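Local coordinates for membrane protein (Acinetobacter baumannii AB307-0294, PDB 5DL5), which probably forms an OprD-family beta-barrel channel through the outer membrane, admitting small solutes and possibly antibiotics, at residues 22-27 with 61-66; 190-195 with 208-213; 201-206 with 221-226; 327-332 with 362-367; 394-399 with 422-427. All coordinates share one frame; numbering follows the deposited sequence.

Every contact lies on the barrel wall or rim. Interactions 2 and 3 share strand 203-212 and touch, with centres about 21 Å apart; interaction 5 is a separate hairpin about 33 Å from interaction 2 between centres. All three are antiparallel strand pairs. Interaction 2, with six buried residues, packs apolar side chains and a tyrosine on one face and a tryptophan over a glycine on the other, whereas interaction 3 is a surface contact with amides and a hydroxyl. Interactions 1 and 4, with centres about 50 Å apart, join a turn to a strand end through one backbone hydrogen bond each. Interactions 4 and 5 each add a salt bridge, that of 5 to a buried aspartate.

Interaction 1: 22-27 with 61-66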
# COMPACT_ATOMS: atom_id res chain seq x y z
N LYS A 22 -7.04 -30.21 9.36
CA LYS A 22 -7.12 -31.55 8.65
C LYS A 22 -5.76 -32.18 8.42
O LYS A 22 -5.67 -33.36 8.30
CB LYS A 22 -7.68 -31.39 7.26
CG LYS A 22 -9.18 -31.21 7.13
CD LYS A 22 -9.59 -31.66 5.70
CE LYS A 22 -10.69 -30.84 5.07
NZ LYS A 22 -11.99 -31.49 5.34
N GLY A 23 -4.73 -31.38 8.23
CA GLY A 23 -3.39 -31.87 8.02
C GLY A 23 -2.56 -30.99 7.16
O GLY A 23 -3.09 -30.09 6.42
N PHE A 24 -1.24 -31.17 7.35
CA PHE A 24 -0.23 -30.40 6.62
C PHE A 24 -0.51 -30.35 5.08
O PHE A 24 -0.47 -29.27 4.45
CB PHE A 24 1.12 -31.05 6.82
CG PHE A 24 2.27 -30.25 6.28
CD1 PHE A 24 2.88 -29.30 7.04
CD2 PHE A 24 2.81 -30.55 5.07
CE1 PHE A 24 4.00 -28.66 6.60
CE2 PHE A 24 3.90 -29.87 4.60
CZ PHE A 24 4.50 -28.94 5.34
N VAL A 25 -0.80 -31.50 4.54
CA VAL A 25 -1.15 -31.69 3.11
C VAL A 25 -2.62 -31.32 2.74
O VAL A 25 -2.87 -30.52 1.83
CB VAL A 25 -0.84 -33.13 2.63
CG1 VAL A 25 -1.19 -33.32 1.16
CG2 VAL A 25 0.64 -33.44 2.83
N GLU A 26 -3.57 -31.84 3.49
CA GLU A 26 -4.99 -31.61 3.20
C GLU A 26 -5.39 -30.16 3.20
O GLU A 26 -6.17 -29.77 2.37
CB GLU A 26 -5.90 -32.33 4.17
CG GLU A 26 -5.80 -33.81 4.02
CD GLU A 26 -4.50 -34.44 4.59
OE1 GLU A 26 -3.64 -33.85 5.34
OE2 GLU A 26 -4.33 -35.64 4.25
N ASP A 27 -4.90 -29.37 4.13
CA ASP A 27 -5.32 -27.99 4.20
C ASP A 27 -4.38 -27.09 3.37
O ASP A 27 -4.40 -25.90 3.56
CB ASP A 27 -5.24 -27.47 5.68
CG ASP A 27 -6.26 -28.06 6.59
OD1 ASP A 27 -7.37 -28.25 6.13
OD2 ASP A 27 -5.95 -28.38 7.79
N ILE A 61 2.63 -20.16 -1.27
CA ILE A 61 2.36 -21.58 -0.85
C ILE A 61 2.26 -21.57 0.67
O ILE A 61 3.08 -20.87 1.36
CB ILE A 61 3.43 -22.55 -1.34
CG1 ILE A 61 3.39 -22.64 -2.85
CG2 ILE A 61 3.19 -24.03 -0.89
CD1 ILE A 61 4.60 -23.38 -3.35
N GLU A 62 1.16 -22.17 1.15
CA GLU A 62 0.85 -22.24 2.59
C GLU A 62 0.45 -23.69 2.80
O GLU A 62 -0.54 -24.11 2.21
CB GLU A 62 -0.32 -21.32 2.94
CG GLU A 62 0.05 -19.79 2.96
CD GLU A 62 1.16 -19.50 4.00
OE1 GLU A 62 1.38 -20.22 5.03
OE2 GLU A 62 1.92 -18.56 3.77
N SER A 63 1.23 -24.43 3.60
CA SER A 63 0.87 -25.73 4.07
C SER A 63 -0.38 -25.61 4.92
O SER A 63 -0.70 -24.54 5.35
CB SER A 63 1.95 -26.41 4.91
OG SER A 63 2.15 -25.84 6.17
N GLY A 64 -1.07 -26.70 5.15
CA GLY A 64 -1.96 -26.68 6.24
C GLY A 64 -1.22 -26.82 7.60
O GLY A 64 0.00 -26.85 7.64
N PHE A 65 -1.98 -27.03 8.67
CA PHE A 65 -1.37 -27.21 10.00
C PHE A 65 -1.50 -28.68 10.35
O PHE A 65 -2.55 -29.36 10.14
CB PHE A 65 -1.97 -26.29 11.13
CG PHE A 65 -1.64 -24.83 11.01
CD1 PHE A 65 -2.45 -24.03 10.22
CD2 PHE A 65 -0.56 -24.24 11.69
CE1 PHE A 65 -2.21 -22.68 10.14
CE2 PHE A 65 -0.33 -22.84 11.61
CZ PHE A 65 -1.13 -22.07 10.76
N THR A 66 -0.47 -29.19 10.97
CA THR A 66 -0.62 -30.54 11.50
C THR A 66 -1.70 -30.56 12.62
O THR A 66 -1.86 -29.58 13.30
CB THR A 66 0.70 -31.09 12.10
OG1 THR A 66 1.23 -30.16 13.08
CG2 THR A 66 1.73 -31.33 11.02
O HOH W 1 -4.87 -26.48 8.94
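The backbone of residues 24-26 coils through helical angles, closed by Asp27 N on Gly23 O, and meets residues 63-66 at the end of strand 50-62 through one hydrogen bond, from Gly64 N to Phe24 O (2.7 Å, N-H...O angle 147°). This turn precedes strand 29-43 at the N-terminal end of an OprD-type beta-barrel, so the contact joins a loop to the end of the adjoining strand. The donor lies in the carbonyl plane on a lone pair of Phe24 O. Gly64 has no side chain to hold the loop off, and its CA comes to 3.4 Å from Asp27 CB. Gly23 has a phi of 149°, a value at which a CB would be jammed against the preceding carbonyl. The CG of Phe24 is anti to the backbone N, which carries the ring over Ser63. Ser63 CB lies over one ring face, 3.6 Å from the centroid of the Phe24 ring and 17° off its normal, a CH-pi contact displaced to the CE1-CZ rim. Ser63 OG is hydrogen-bonded to Val74 N of strand 70-83. The carboxylate of Asp27 ties the turn back on itself: OD2 accepts Lys22 N (2.6 Å) with its syn lone pair and Gly23 N from above the carboxylate plane. A water completes the link across the segments, donating to Asp27 OD2 (2.5 Å) and accepting from Phe65 N (3.0 Å).

Interaction 2: 190-195 with 208-213; sequences AIVWGA and YGLDSK
Four backbone hydrogen bonds form the first shell of this antiparallel beta hairpin in the barrel wall. Ile191 pairs with Asp211 both ways, and Asp211 N to Ile191 O (2.7 Å) runs nearly along the C=O axis; Trp193 and Gly209 form the second hydrogen-bonded pair, with Gly209 N 2.7 Å from Trp193 O. The short strand axes run at 172°, 4.5 Å apart. On the face of Trp193, the indole lies flat across the neighbouring strand: Gly209 CA is 3.9 Å from the centroid of the Trp193 six-membered ring and 23° off its normal. A CB on Gly209 would strike CE2, so the glycine makes the place for the ring. Trp193 CG sits in the crowded position between backbone N and carbonyl carbon (chi1 60°), which sends the ring across to Gly209, with CZ3 and CH2 reaching Asp211 CB.

The face of Ala190, Val192 and Leu210 is largely apolar and also carries Tyr208 and Ser212. Leu210 CD1 meets both Ala190 CB (3.7 Å) and Val192 CG1. Beyond them, Leu132 touches Val192 and Tyr208, and Val134 touches Leu210, consistent with this face looking into the barrel against an inward-folded loop. Gly194 likewise gives room to the Tyr208 ring, whose CD2 is 3.7 Å from Gly194 CA.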
# COMPACT_ATOMS: atom_id res chain seq x y z
N ALA A 190 11.10 -3.06 13.82
CA ALA A 190 9.75 -2.55 13.87
C ALA A 190 8.82 -3.42 14.74
O ALA A 190 8.66 -4.60 14.45
CB ALA A 190 9.20 -2.48 12.44
N ILE A 191 8.24 -2.85 15.81
CA ILE A 191 7.34 -3.54 16.68
C ILE A 191 5.94 -2.98 16.30
O ILE A 191 5.78 -1.75 16.26
CB ILE A 191 7.64 -3.26 18.16
CG1 ILE A 191 9.01 -3.80 18.76
CG2 ILE A 191 6.56 -3.79 19.07
CD1 ILE A 191 9.56 -4.81 17.95
N VAL A 192 4.97 -3.86 16.14
CA VAL A 192 3.64 -3.51 15.72
C VAL A 192 2.61 -4.18 16.59
O VAL A 192 2.83 -5.27 17.16
CB VAL A 192 3.31 -3.83 14.23
CG1 VAL A 192 4.16 -3.00 13.33
CG2 VAL A 192 3.43 -5.30 13.88
N TRP A 193 1.47 -3.52 16.80
CA TRP A 193 0.37 -4.13 17.52
C TRP A 193 -0.89 -3.47 17.05
O TRP A 193 -0.85 -2.34 16.44
CB TRP A 193 0.58 -3.98 19.08
CG TRP A 193 0.65 -2.49 19.50
CD1 TRP A 193 -0.42 -1.70 19.97
CD2 TRP A 193 1.79 -1.60 19.43
NE1 TRP A 193 -0.01 -0.43 20.10
CE2 TRP A 193 1.31 -0.31 19.75
CE3 TRP A 193 3.12 -1.74 18.98
CZ2 TRP A 193 2.17 0.84 19.79
CZ3 TRP A 193 3.95 -0.66 18.95
CH2 TRP A 193 3.49 0.64 19.39
N GLY A 194 -2.05 -4.09 17.31
CA GLY A 194 -3.30 -3.43 17.01
C GLY A 194 -4.50 -4.39 17.10
O GLY A 194 -4.36 -5.56 17.38
N ALA A 195 -5.65 -3.89 16.77
CA ALA A 195 -6.84 -4.67 16.87
C ALA A 195 -7.84 -4.09 15.88
O ALA A 195 -7.84 -2.87 15.60
CB ALA A 195 -7.43 -4.59 18.26
N TYR A 208 -4.15 0.65 15.39
CA TYR A 208 -2.87 -0.04 15.26
C TYR A 208 -1.76 0.93 15.67
O TYR A 208 -1.89 2.13 15.53
CB TYR A 208 -2.62 -0.45 13.78
CG TYR A 208 -3.48 -1.52 13.26
CD1 TYR A 208 -4.68 -1.23 12.67
CD2 TYR A 208 -3.11 -2.84 13.39
CE1 TYR A 208 -5.54 -2.24 12.21
CE2 TYR A 208 -3.93 -3.90 12.93
CZ TYR A 208 -5.14 -3.56 12.33
OH TYR A 208 -6.01 -4.51 11.88
N GLY A 209 -0.66 0.37 16.12
CA GLY A 209 0.54 1.07 16.53
C GLY A 209 1.79 0.46 15.90
O GLY A 209 1.88 -0.79 15.67
N LEU A 210 2.77 1.34 15.64
CA LEU A 210 4.06 0.94 15.17
C LEU A 210 5.07 1.70 16.02
O LEU A 210 5.02 2.94 16.12
CB LEU A 210 4.31 1.31 13.70
CG LEU A 210 5.73 1.25 13.16
CD1 LEU A 210 6.38 -0.14 13.09
CD2 LEU A 210 5.76 1.80 11.78
N ASP A 211 6.08 0.97 16.49
CA ASP A 211 7.30 1.61 17.01
C ASP A 211 8.51 1.03 16.31
O ASP A 211 8.84 -0.18 16.52
CB ASP A 211 7.37 1.40 18.52
CG ASP A 211 8.63 2.06 19.15
OD1 ASP A 211 9.71 1.96 18.61
OD2 ASP A 211 8.58 2.70 20.17
N SER A 212 9.21 1.88 15.56
CA SER A 212 10.31 1.43 14.76
C SER A 212 11.49 2.16 15.23
O SER A 212 11.54 3.40 15.15
CB SER A 212 10.09 1.77 13.35
OG SER A 212 11.18 1.25 12.52
N LYS A 213 12.48 1.40 15.66
CA LYS A 213 13.60 1.90 16.49
C LYS A 213 14.45 2.87 15.65
O LYS A 213 14.75 2.65 14.48
CB LYS A 213 14.45 0.72 17.08
CG LYS A 213 15.85 1.11 17.72
CD LYS A 213 16.57 -0.05 18.41
CE LYS A 213 17.78 0.34 19.31
NZ LYS A 213 17.63 0.22 20.81

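Interaction 3: 201-206 with 221-226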
# COMPACT_ATOMS: atom_id res chain seq x y z
N ASP A 201 -22.97 -5.71 11.31
CA ASP A 201 -22.58 -5.75 9.89
C ASP A 201 -22.43 -4.35 9.29
O ASP A 201 -21.80 -4.25 8.31
CB ASP A 201 -23.41 -6.75 9.04
CG ASP A 201 -24.78 -6.59 9.24
OD1 ASP A 201 -25.04 -5.46 9.64
OD2 ASP A 201 -25.59 -7.54 9.09
N ASN A 202 -22.95 -3.30 9.91
CA ASN A 202 -22.75 -1.98 9.39
C ASN A 202 -21.51 -1.21 9.92
O ASN A 202 -21.15 -0.20 9.33
CB ASN A 202 -23.94 -1.17 9.65
CG ASN A 202 -25.16 -1.65 8.89
OD1 ASN A 202 -25.10 -2.48 7.99
ND2 ASN A 202 -26.26 -1.13 9.26
N LEU A 203 -20.96 -1.61 11.07
CA LEU A 203 -19.94 -0.82 11.77
C LEU A 203 -18.69 -1.61 12.19
O LEU A 203 -18.77 -2.73 12.79
CB LEU A 203 -20.57 -0.18 12.99
CG LEU A 203 -19.70 0.53 14.00
CD1 LEU A 203 -19.28 1.84 13.43
CD2 LEU A 203 -20.35 0.70 15.40
N ASN A 204 -17.53 -1.07 11.79
CA ASN A 204 -16.32 -1.59 12.33
C ASN A 204 -15.27 -0.53 12.54
O ASN A 204 -15.38 0.60 12.06
CB ASN A 204 -15.85 -2.68 11.47
CG ASN A 204 -15.68 -2.24 10.10
OD1 ASN A 204 -14.80 -1.51 9.86
ND2 ASN A 204 -16.54 -2.66 9.21
N ALA A 205 -14.28 -0.89 13.33
CA ALA A 205 -13.26 0.05 13.71
C ALA A 205 -11.93 -0.67 13.94
O ALA A 205 -11.89 -1.92 14.08
CB ALA A 205 -13.63 0.77 14.98
N SER A 206 -10.86 0.10 13.87
CA SER A 206 -9.48 -0.40 14.12
C SER A 206 -8.51 0.58 14.61
O SER A 206 -8.68 1.75 14.46
CB SER A 206 -8.98 -1.10 12.94
OG SER A 206 -8.79 -0.28 11.89
N ALA A 221 -5.95 4.88 13.29
CA ALA A 221 -7.31 4.52 13.73
C ALA A 221 -8.25 4.61 12.52
O ALA A 221 -8.08 5.46 11.66
CB ALA A 221 -7.78 5.55 14.80
N ASN A 222 -9.30 3.81 12.52
CA ASN A 222 -10.34 3.88 11.49
C ASN A 222 -11.68 3.53 12.12
O ASN A 222 -11.80 2.67 13.02
CB ASN A 222 -10.05 2.93 10.34
CG ASN A 222 -11.21 2.78 9.35
OD1 ASN A 222 -11.98 1.86 9.44
ND2 ASN A 222 -11.30 3.65 8.40
N VAL A 223 -12.70 4.21 11.61
CA VAL A 223 -14.08 3.79 11.82
C VAL A 223 -14.83 3.87 10.46
O VAL A 223 -14.65 4.84 9.69
CB VAL A 223 -14.69 4.53 12.99
CG1 VAL A 223 -14.83 6.02 12.73
CG2 VAL A 223 -16.12 4.04 13.20
N ASN A 224 -15.68 2.90 10.23
CA ASN A 224 -16.33 2.67 9.01
C ASN A 224 -17.76 2.25 9.33
O ASN A 224 -18.01 1.34 10.09
CB ASN A 224 -15.53 1.69 8.09
CG ASN A 224 -16.11 1.62 6.72
OD1 ASN A 224 -17.16 0.99 6.51
ND2 ASN A 224 -15.53 2.40 5.80
N PHE A 225 -18.72 3.03 8.79
CA PHE A 225 -20.14 2.90 9.12
C PHE A 225 -20.92 2.93 7.79
O PHE A 225 -20.84 3.88 7.04
CB PHE A 225 -20.68 3.97 10.08
CG PHE A 225 -22.16 3.80 10.38
CD1 PHE A 225 -22.62 2.67 11.03
CD2 PHE A 225 -23.07 4.69 9.95
CE1 PHE A 225 -23.99 2.45 11.24
CE2 PHE A 225 -24.45 4.50 10.18
CZ PHE A 225 -24.89 3.37 10.81
N LYS A 226 -21.59 1.83 7.52
CA LYS A 226 -22.48 1.70 6.43
C LYS A 226 -23.93 1.81 6.84
O LYS A 226 -24.40 1.03 7.64
CB LYS A 226 -22.32 0.36 5.80
CG LYS A 226 -23.31 0.18 4.64
CD LYS A 226 -22.99 -1.11 3.94
CE LYS A 226 -24.06 -1.44 2.91
NZ LYS A 226 -23.72 -2.79 2.37
O HOH W 2 -11.61 -0.54 10.72
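Five backbone hydrogen bonds knit strands 203-212 and 216-229 closely at this antiparallel hairpin, whose short axes are 4.6 Å apart and inclined at 175°. Lys226 N to Asn202 O (2.8 Å) is the straightest, at 172°; Asn204 and Asn224, then Ser206 and Asn222, bond in both directions. The Ala205-Val223 pair between them is close, with Ala205 CA 3.1 Å from Asn222 O in a CA-H...O contact.

Side-chain packing is looser. On the apolar face Leu203 CD1 crosses Val223 CG2 obliquely at 3.9 Å, and Leu203 CB approaches the edge of the Phe225 ring, near its plane, 4.0 Å from CD1. On the polar face the Asn204 and Asn224 side chains point the same way with amide planes 3° apart, meeting through Asn204 OD1 and Asn224 CB. A water joins Asn204, Ser206 and Asn222 here. It donates to Asn222 OD1 (2.7 Å) and, weakly, to Asn204 OD1, and shares a bond of undecided direction with Ser206 OG (3.1 Å). Outside the pair, Asp238 accepts from ND2 of both Asn222 and Asn224, holding their amides.

Such a division, aliphatic and aromatic groups on one face and amides and a hydroxyl, partly bridged by water, on the other, is consistent with a barrel wall between lipid and an aqueous channel.

Interaction 4: 327-332 with 362-367; sequences IGNHEK and DIKVRN
One backbone hydrogen bond crosses the contact: Lys364 N donates to Asn329 O at 2.9 Å, almost perfectly straight at 179° and in the carbonyl plane. Beside it Ile363 CA makes a CA-H...O contact with the same oxygen. Within the loop, Glu331 N bonds to Gly328 O, closing a type II turn in which His330 takes the third position with positive phi. Two side-chain bonds stiffen that turn. Glu331 OE1 accepts Gly328 N (2.9 Å) on its anti lone pair, and His330 ND1 donates to Asn329 OD1 (2.9 Å), 21° out of the ring plane. Asn329 ND2 is in turn held by Thr256 and Ser254 O.

This turn leads into strand 332-341 of the barrel wall, beside strand 351-365. There Asp362 and Ile363 both face Ala372, a G1 beta bulge.

The CH-pi contact comes from Lys364, whose extended chain runs alongside His330 and sets CE over the centre of the imidazole, 3.5 Å from the centroid of the His330 ring and 5° off its normal. Apolar packing pairs Ile363 CG1 with Glu331 CG (3.5 Å), the two chains side by side and pointing the same way. The ionic part is a salt bridge in which Lys332, bent at chi4, brings NZ to 3.1 Å from Asp362 OD2, nearly along its C-O axis.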
# COMPACT_ATOMS: atom_id res chain seq x y z
N ILE A 327 -0.15 14.51 0.69
CA ILE A 327 0.56 14.27 1.99
C ILE A 327 1.55 15.34 2.27
O ILE A 327 2.33 15.20 3.17
CB ILE A 327 1.37 12.91 1.97
CG1 ILE A 327 2.32 12.87 0.74
CG2 ILE A 327 0.43 11.76 2.21
CD1 ILE A 327 3.26 11.65 0.71
N GLY A 328 1.50 16.45 1.60
CA GLY A 328 2.34 17.58 1.89
C GLY A 328 2.06 18.22 3.27
O GLY A 328 0.99 18.05 3.89
N ASN A 329 3.06 18.92 3.70
CA ASN A 329 3.11 19.60 4.96
C ASN A 329 1.93 20.65 5.01
O ASN A 329 1.86 21.47 4.14
CB ASN A 329 4.46 20.20 5.16
CG ASN A 329 4.63 20.91 6.52
OD1 ASN A 329 3.74 21.58 7.04
ND2 ASN A 329 5.85 20.94 6.97
N HIS A 330 1.00 20.48 5.98
CA HIS A 330 -0.26 21.33 6.12
C HIS A 330 -1.23 21.16 5.00
O HIS A 330 -2.14 21.93 4.91
CB HIS A 330 0.11 22.83 6.29
CG HIS A 330 0.43 23.20 7.69
ND1 HIS A 330 1.46 22.61 8.43
CD2 HIS A 330 -0.22 24.05 8.55
CE1 HIS A 330 1.47 23.12 9.66
NE2 HIS A 330 0.46 23.98 9.76
N GLU A 331 -1.03 20.15 4.09
CA GLU A 331 -1.86 20.08 2.91
C GLU A 331 -3.29 19.69 3.26
O GLU A 331 -3.55 18.70 3.97
CB GLU A 331 -1.29 19.07 1.90
CG GLU A 331 -2.06 19.06 0.59
CD GLU A 331 -1.49 18.19 -0.49
OE1 GLU A 331 -0.51 17.49 -0.22
OE2 GLU A 331 -2.10 18.20 -1.59
N LYS A 332 -4.22 20.44 2.72
CA LYS A 332 -5.61 20.02 2.70
C LYS A 332 -6.01 19.47 1.33
O LYS A 332 -5.51 19.97 0.36
CB LYS A 332 -6.52 21.23 3.02
CG LYS A 332 -6.26 21.87 4.37
CD LYS A 332 -7.18 23.09 4.46
CE LYS A 332 -7.61 23.49 5.85
NZ LYS A 332 -6.52 24.31 6.36
N ASP A 362 -2.71 24.66 0.31
CA ASP A 362 -2.12 24.94 1.65
C ASP A 362 -0.81 24.12 1.90
O ASP A 362 -0.43 23.86 3.04
CB ASP A 362 -3.09 24.66 2.81
CG ASP A 362 -3.97 25.92 3.22
OD1 ASP A 362 -3.86 27.01 2.63
OD2 ASP A 362 -4.75 25.69 4.15
N ILE A 363 -0.14 23.72 0.86
CA ILE A 363 1.07 22.92 1.03
C ILE A 363 2.21 23.88 1.31
O ILE A 363 2.44 24.90 0.56
CB ILE A 363 1.44 22.17 -0.23
CG1 ILE A 363 0.35 21.24 -0.65
CG2 ILE A 363 2.80 21.45 0.01
CD1 ILE A 363 0.48 20.85 -2.12
N LYS A 364 2.88 23.60 2.45
CA LYS A 364 4.07 24.33 2.86
C LYS A 364 5.32 23.73 2.28
O LYS A 364 5.57 22.58 2.50
CB LYS A 364 4.30 24.33 4.38
CG LYS A 364 3.37 25.18 5.19
CD LYS A 364 3.95 25.41 6.58
CE LYS A 364 2.84 25.91 7.51
NZ LYS A 364 3.37 26.24 8.90
N VAL A 365 6.13 24.52 1.60
CA VAL A 365 7.39 24.04 1.04
C VAL A 365 8.39 24.98 1.66
O VAL A 365 8.28 26.25 1.58
CB VAL A 365 7.45 24.24 -0.47
CG1 VAL A 365 8.80 23.79 -0.98
CG2 VAL A 365 6.31 23.50 -1.20
N ARG A 366 9.33 24.35 2.37
CA ARG A 366 10.13 24.98 3.37
C ARG A 366 10.92 26.09 2.74
O ARG A 366 11.56 25.83 1.74
CB ARG A 366 11.13 23.88 3.94
CG ARG A 366 12.09 24.52 4.99
CD ARG A 366 12.91 23.41 5.67
NE ARG A 366 13.89 22.94 4.68
CZ ARG A 366 15.09 23.52 4.50
NH1 ARG A 366 15.51 24.50 5.28
NH2 ARG A 366 15.91 23.04 3.56
N ASN A 367 10.91 27.28 3.31
CA ASN A 367 11.62 28.47 2.76
C ASN A 367 11.17 28.98 1.37
O ASN A 367 11.91 29.77 0.75
CB ASN A 367 13.16 28.28 2.70
CG ASN A 367 13.82 28.26 4.05
OD1 ASN A 367 13.29 28.84 5.02
ND2 ASN A 367 14.97 27.58 4.13

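Interaction 5: 394-399 with 422-427; sequences SLRIRN and FLDIPV
Ser394 with Asp424, and Arg396 with Phe422, are hydrogen-bonded antiparallel pairs, so the backbone N and O of these four residues are satisfied across the strands. Asp424 N to Ser394 O (2.9 Å, 173°) is the straightest of the four bonds. Phe422 O has a second donor, a water at 2.8 Å, which also bonds to Ser394 OG (3.1 Å) with direction undecided.

The side-chain donor is Arg396 NH1, which reaches Asp424 OD2 at 3.0 Å in a salt bridge. The oxygen lies near the guanidinium plane, whereas NH1 meets OD2 from well above the carboxylate plane; the two planes are 57° apart. Asp424 OD1 has its own partner, a salt bridge from Arg35 NE, so the buried carboxylate is gripped by two arginines and is probably kept ionised. A bend at chi3 brings the Arg396 guanidinium against Phe422. Phe422 CB is 3.6 Å from Arg396 CZ, over one guanidinium face and toward its rim, and NH2 comes to 3.3 Å from Phe422 CG, with guanidinium and ring planes only 12° apart. On the opposite side of the sheet from Arg396 and Asp424, Leu395 CD1 makes a loose apolar contact with Leu423 CB (4.4 Å).

These hairpin strands, 394-404 and 416-428, are flanked in the barrel wall by strand 371-384, which pairs with the first, and by strand 29-43, which pairs with the second and brings Arg35 to Asp424.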
# COMPACT_ATOMS: atom_id res chain seq x y z
N SER A 394 -7.49 -10.39 -14.87
CA SER A 394 -7.89 -9.03 -15.06
C SER A 394 -6.92 -8.14 -15.77
O SER A 394 -5.65 -8.33 -15.63
CB SER A 394 -8.17 -8.35 -13.73
OG SER A 394 -7.06 -8.38 -12.86
N LEU A 395 -7.49 -7.07 -16.35
CA LEU A 395 -6.72 -6.04 -17.02
C LEU A 395 -7.13 -4.67 -16.45
O LEU A 395 -8.32 -4.42 -16.31
CB LEU A 395 -6.88 -6.25 -18.49
CG LEU A 395 -6.29 -5.12 -19.33
CD1 LEU A 395 -4.76 -5.19 -19.19
CD2 LEU A 395 -6.71 -5.27 -20.74
N ARG A 396 -6.16 -3.84 -16.01
CA ARG A 396 -6.40 -2.53 -15.35
C ARG A 396 -5.63 -1.60 -16.23
O ARG A 396 -4.43 -1.85 -16.47
CB ARG A 396 -5.67 -2.38 -14.03
CG ARG A 396 -6.38 -3.04 -12.95
CD ARG A 396 -5.91 -2.70 -11.55
NE ARG A 396 -4.47 -2.75 -11.28
CZ ARG A 396 -3.69 -3.82 -11.10
NH1 ARG A 396 -4.08 -5.06 -11.32
NH2 ARG A 396 -2.42 -3.63 -10.76
N ILE A 397 -6.28 -0.55 -16.72
CA ILE A 397 -5.66 0.48 -17.50
C ILE A 397 -6.01 1.77 -16.74
O ILE A 397 -7.16 2.03 -16.49
CB ILE A 397 -6.20 0.65 -18.92
CG1 ILE A 397 -5.86 -0.49 -19.81
CG2 ILE A 397 -5.59 1.89 -19.55
CD1 ILE A 397 -6.50 -1.78 -19.37
N ARG A 398 -5.02 2.55 -16.38
CA ARG A 398 -5.26 3.71 -15.60
C ARG A 398 -4.37 4.86 -16.04
O ARG A 398 -3.23 4.67 -16.51
CB ARG A 398 -5.15 3.42 -14.11
CG ARG A 398 -3.84 3.18 -13.53
CD ARG A 398 -3.82 2.96 -12.01
NE ARG A 398 -3.24 4.10 -11.30
CZ ARG A 398 -3.08 4.15 -9.97
NH1 ARG A 398 -3.44 3.13 -9.21
NH2 ARG A 398 -2.67 5.26 -9.40
N ASN A 399 -4.94 6.05 -15.94
CA ASN A 399 -4.23 7.28 -16.29
C ASN A 399 -4.49 8.41 -15.27
O ASN A 399 -5.63 8.56 -14.74
CB ASN A 399 -4.71 7.73 -17.65
CG ASN A 399 -4.16 9.12 -18.03
OD1 ASN A 399 -4.87 10.15 -18.00
ND2 ASN A 399 -2.91 9.15 -18.39
N PHE A 422 -1.77 -3.19 -16.16
CA PHE A 422 -1.42 -4.41 -15.48
C PHE A 422 -2.36 -5.49 -15.93
O PHE A 422 -3.55 -5.33 -15.82
CB PHE A 422 -1.54 -4.24 -13.94
CG PHE A 422 -0.40 -3.44 -13.35
CD1 PHE A 422 0.88 -4.05 -13.13
CD2 PHE A 422 -0.58 -2.11 -12.99
CE1 PHE A 422 1.94 -3.33 -12.58
CE2 PHE A 422 0.52 -1.38 -12.44
CZ PHE A 422 1.80 -2.00 -12.30
N LEU A 423 -1.78 -6.54 -16.46
CA LEU A 423 -2.44 -7.80 -16.70
C LEU A 423 -2.05 -8.83 -15.60
O LEU A 423 -0.86 -9.17 -15.49
CB LEU A 423 -1.98 -8.35 -18.07
CG LEU A 423 -2.44 -9.75 -18.46
CD1 LEU A 423 -3.94 -9.70 -18.50
CD2 LEU A 423 -1.88 -10.25 -19.80
N ASP A 424 -3.03 -9.33 -14.87
CA ASP A 424 -2.87 -10.26 -13.72
C ASP A 424 -3.58 -11.51 -14.08
O ASP A 424 -4.79 -11.48 -14.34
CB ASP A 424 -3.53 -9.67 -12.46
CG ASP A 424 -2.69 -8.59 -11.79
OD1 ASP A 424 -1.55 -8.35 -12.28
OD2 ASP A 424 -3.16 -7.92 -10.81
N ILE A 425 -2.84 -12.61 -14.17
CA ILE A 425 -3.38 -13.92 -14.45
C ILE A 425 -3.11 -14.89 -13.23
O ILE A 425 -1.95 -15.46 -13.09
CB ILE A 425 -2.79 -14.49 -15.70
CG1 ILE A 425 -3.09 -13.53 -16.88
CG2 ILE A 425 -3.41 -15.85 -15.99
CD1 ILE A 425 -2.41 -13.89 -18.14
N PRO A 426 -4.14 -15.10 -12.41
CA PRO A 426 -4.01 -15.98 -11.25
C PRO A 426 -4.15 -17.42 -11.61
O PRO A 426 -4.97 -17.77 -12.44
CB PRO A 426 -5.13 -15.46 -10.31
CG PRO A 426 -6.22 -15.03 -11.26
CD PRO A 426 -5.47 -14.42 -12.44
N VAL A 427 -3.29 -18.30 -11.08
CA VAL A 427 -3.40 -19.75 -11.32
C VAL A 427 -3.27 -20.56 -9.97
O VAL A 427 -2.30 -20.34 -9.17
CB VAL A 427 -2.28 -20.18 -12.27
CG1 VAL A 427 -2.18 -21.68 -12.36
CG2 VAL A 427 -2.45 -19.50 -13.64
O HOH W 3 -4.88 -6.21 -13.53